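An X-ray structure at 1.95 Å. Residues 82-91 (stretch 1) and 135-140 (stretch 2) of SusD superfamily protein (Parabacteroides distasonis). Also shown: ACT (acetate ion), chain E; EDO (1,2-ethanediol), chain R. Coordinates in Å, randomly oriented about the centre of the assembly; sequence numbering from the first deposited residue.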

# COMPACT_ATOMS: atom_id res chain seq x y z
N TRP A 82 -10.32 8.03 3.42
CA TRP A 82 -8.92 8.31 3.19
C TRP A 82 -8.59 9.75 3.55
O TRP A 82 -7.60 9.98 4.23
N TRP A 83 -9.42 10.70 3.12
CA TRP A 83 -9.18 12.11 3.43
C TRP A 83 -9.28 12.41 4.94
O TRP A 83 -8.39 12.98 5.51
N GLN A 84 -10.38 12.04 5.54
CA GLN A 84 -10.64 12.35 6.95
C GLN A 84 -9.63 11.69 7.88
O GLN A 84 -9.12 12.34 8.80
N ASP A 85 -9.28 10.42 7.62
CA ASP A 85 -8.38 9.72 8.55
C ASP A 85 -6.95 10.13 8.38
O ASP A 85 -6.26 10.21 9.37
N CYS A 86 -6.49 10.35 7.14
CA CYS A 86 -5.15 10.92 6.93
C CYS A 86 -5.04 12.27 7.62
O CYS A 86 -4.06 12.52 8.35
N TYR A 87 -6.03 13.14 7.44
CA TYR A 87 -5.98 14.44 8.10
C TYR A 87 -6.10 14.34 9.62
O TYR A 87 -5.42 15.10 10.33
N ALA A 88 -6.91 13.41 10.13
CA ALA A 88 -6.94 13.17 11.60
C ALA A 88 -5.57 12.73 12.09
O ALA A 88 -5.10 13.18 13.12
N GLY A 89 -4.92 11.82 11.36
CA GLY A 89 -3.56 11.39 11.67
C GLY A 89 -2.55 12.53 11.70
O GLY A 89 -1.72 12.60 12.61
N ILE A 90 -2.65 13.43 10.71
CA ILE A 90 -1.79 14.61 10.60
C ILE A 90 -2.03 15.54 11.78
O ILE A 90 -1.05 16.03 12.38
N ALA A 91 -3.29 15.71 12.18
CA ALA A 91 -3.63 16.54 13.39
C ALA A 91 -3.02 15.92 14.63
O ALA A 91 -2.48 16.65 15.48
N ASP A 135 -3.02 18.03 -5.18
CA ASP A 135 -2.87 19.18 -4.30
C ASP A 135 -3.76 18.97 -3.06
O ASP A 135 -4.89 18.58 -3.20
N VAL A 136 -3.23 19.23 -1.88
CA VAL A 136 -3.98 19.10 -0.62
C VAL A 136 -3.54 20.18 0.34
O VAL A 136 -2.46 20.78 0.15
N PRO A 137 -4.39 20.50 1.35
CA PRO A 137 -3.99 21.50 2.35
C PRO A 137 -2.68 21.18 3.06
O PRO A 137 -2.44 20.06 3.45
N LYS A 138 -1.86 22.21 3.19
CA LYS A 138 -0.55 22.17 3.78
C LYS A 138 -0.66 22.61 5.24
O LYS A 138 -0.66 23.79 5.53
N ILE A 139 -0.76 21.63 6.15
CA ILE A 139 -1.04 21.84 7.57
C ILE A 139 0.01 21.15 8.43
O ILE A 139 0.10 19.92 8.46
N THR A 140 0.82 21.96 9.10
CA THR A 140 1.81 21.48 10.05
C THR A 140 1.66 22.15 11.40
O THR A 140 2.52 21.96 12.27

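What forms the apolar centre of the contact? Helix residues Trp83 and Tyr87, one turn apart, meet Val136, Pro137 and Ile139 of the irregular segment. The CA-to-CB bond of Trp83 points sideways to the segment, but its t rotamer (chi1 -174°) carries the ring end inward, with CZ3 3.8 Å from Val136 CG1 and CH2 3.7 Å from Pro137 CD. Val136, an m rotamer, and Pro137 both point toward the helix.

How does the packing continue along the helix? Tyr87 points toward the segment in the m rotamer, placing CE1 4.0 Å from Ile139 CD1. A turn later Ile90 (m, t) brings CG2 to 3.5 Å from the backbone O of Ile139, whose own side chain (m, t) also points inward. Lys138 and Thr140 point away.

Where does the tyrosine hydroxyl find a partner? Tyr87 OH donates a hydrogen bond to Pro137 O at 2.7 Å, tying the helix to the segment's backbone. Pro137 N, lacking a hydrogen, cannot donate in return.

What occupies the polar edge? An acetate, probably from the crystallisation liquor, accepts a hydrogen bond from Trp83 NE1 to its O (3.0 Å). Its CH3 lies over one face of the Tyr87 ring, 3.4 Å from Tyr87 CE1, and also 3.5 Å from both Pro137 CG and Ile139 CD1. Beyond the contact, ethanediol O2 donates a weak hydrogen bond to the backbone O of Thr140 at 3.0 Å.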

# COMPACT_ATOMS: atom_id res chain seq x y z
CB TRP A 82 -8.49 8.02 1.76
CG TRP A 82 -8.15 6.61 1.48
CD1 TRP A 82 -8.95 5.67 0.89
CD2 TRP A 82 -6.89 5.98 1.70
NE1 TRP A 82 -8.27 4.47 0.76
CE2 TRP A 82 -7.01 4.64 1.26
CE3 TRP A 82 -5.69 6.41 2.25
CZ2 TRP A 82 -5.94 3.73 1.33
CZ3 TRP A 82 -4.63 5.49 2.35
CH2 TRP A 82 -4.77 4.18 1.86
CB TRP A 83 -10.18 12.99 2.68
CG TRP A 83 -9.95 14.45 2.82
CD1 TRP A 83 -10.39 15.27 3.82
CD2 TRP A 83 -9.28 15.28 1.89
NE1 TRP A 83 -10.02 16.57 3.58
CE2 TRP A 83 -9.31 16.61 2.41
CE3 TRP A 83 -8.61 15.04 0.68
CZ2 TRP A 83 -8.72 17.69 1.74
CZ3 TRP A 83 -8.01 16.12 0.01
CH2 TRP A 83 -8.09 17.43 0.54
CB GLN A 84 -12.05 11.95 7.34
CG GLN A 84 -13.13 12.73 6.64
CD GLN A 84 -14.55 12.25 6.97
OE1 GLN A 84 -14.76 11.34 7.78
NE2 GLN A 84 -15.53 12.90 6.34
CB ASP A 85 -8.43 8.20 8.40
CG ASP A 85 -9.72 7.59 8.91
OD1 ASP A 85 -10.60 8.30 9.49
OD2 ASP A 85 -9.87 6.39 8.67
CB CYS A 86 -4.77 11.02 5.44
SG CYS A 86 -4.35 9.38 4.73
CB TYR A 87 -6.93 15.49 7.48
CG TYR A 87 -6.22 16.21 6.35
CD1 TYR A 87 -5.15 17.05 6.60
CD2 TYR A 87 -6.55 15.95 5.03
CE1 TYR A 87 -4.46 17.66 5.55
CE2 TYR A 87 -5.90 16.57 4.00
CZ TYR A 87 -4.84 17.41 4.26
OH TYR A 87 -4.18 17.97 3.18
CB ALA A 88 -8.03 12.12 11.99
CB ILE A 90 -1.98 15.34 9.20
CG1 ILE A 90 -1.31 14.51 8.10
CG2 ILE A 90 -1.39 16.79 9.22
CD1 ILE A 90 -1.96 14.70 6.70
CB ALA A 91 -5.16 16.75 13.58
CB ASP A 135 -3.33 20.47 -5.01
CG ASP A 135 -2.39 20.91 -6.14
OD1 ASP A 135 -1.40 20.24 -6.45
OD2 ASP A 135 -2.69 21.96 -6.75
CB VAL A 136 -3.78 17.72 0.02
CG1 VAL A 136 -4.36 16.64 -0.88
CG2 VAL A 136 -2.30 17.46 0.34
CB PRO A 137 -5.16 21.48 3.34
CG PRO A 137 -6.33 21.11 2.49
CD PRO A 137 -5.81 20.13 1.52
CB LYS A 138 0.36 23.11 3.00
CG LYS A 138 1.82 23.15 3.45
CD LYS A 138 2.68 23.91 2.43
CE LYS A 138 2.42 25.36 2.41
NZ LYS A 138 3.37 26.06 1.50
CB ILE A 139 -2.44 21.29 7.95
CG1 ILE A 139 -3.54 21.97 7.13
CG2 ILE A 139 -2.74 21.51 9.44
CD1 ILE A 139 -4.89 21.29 7.26
CB THR A 140 3.26 21.77 9.53
OG1 THR A 140 3.41 23.17 9.29
CG2 THR A 140 3.54 21.02 8.24
C ACT E . -8.68 19.22 5.60
O ACT E . -9.45 19.30 4.61
OXT ACT E . -9.13 18.90 6.75
CH3 ACT E . -7.25 19.51 5.42
C1 EDO R . 3.97 20.83 14.82
O1 EDO R . 3.23 21.71 15.64
C2 EDO R . 5.03 21.62 14.06
O2 EDO R . 5.33 20.97 12.82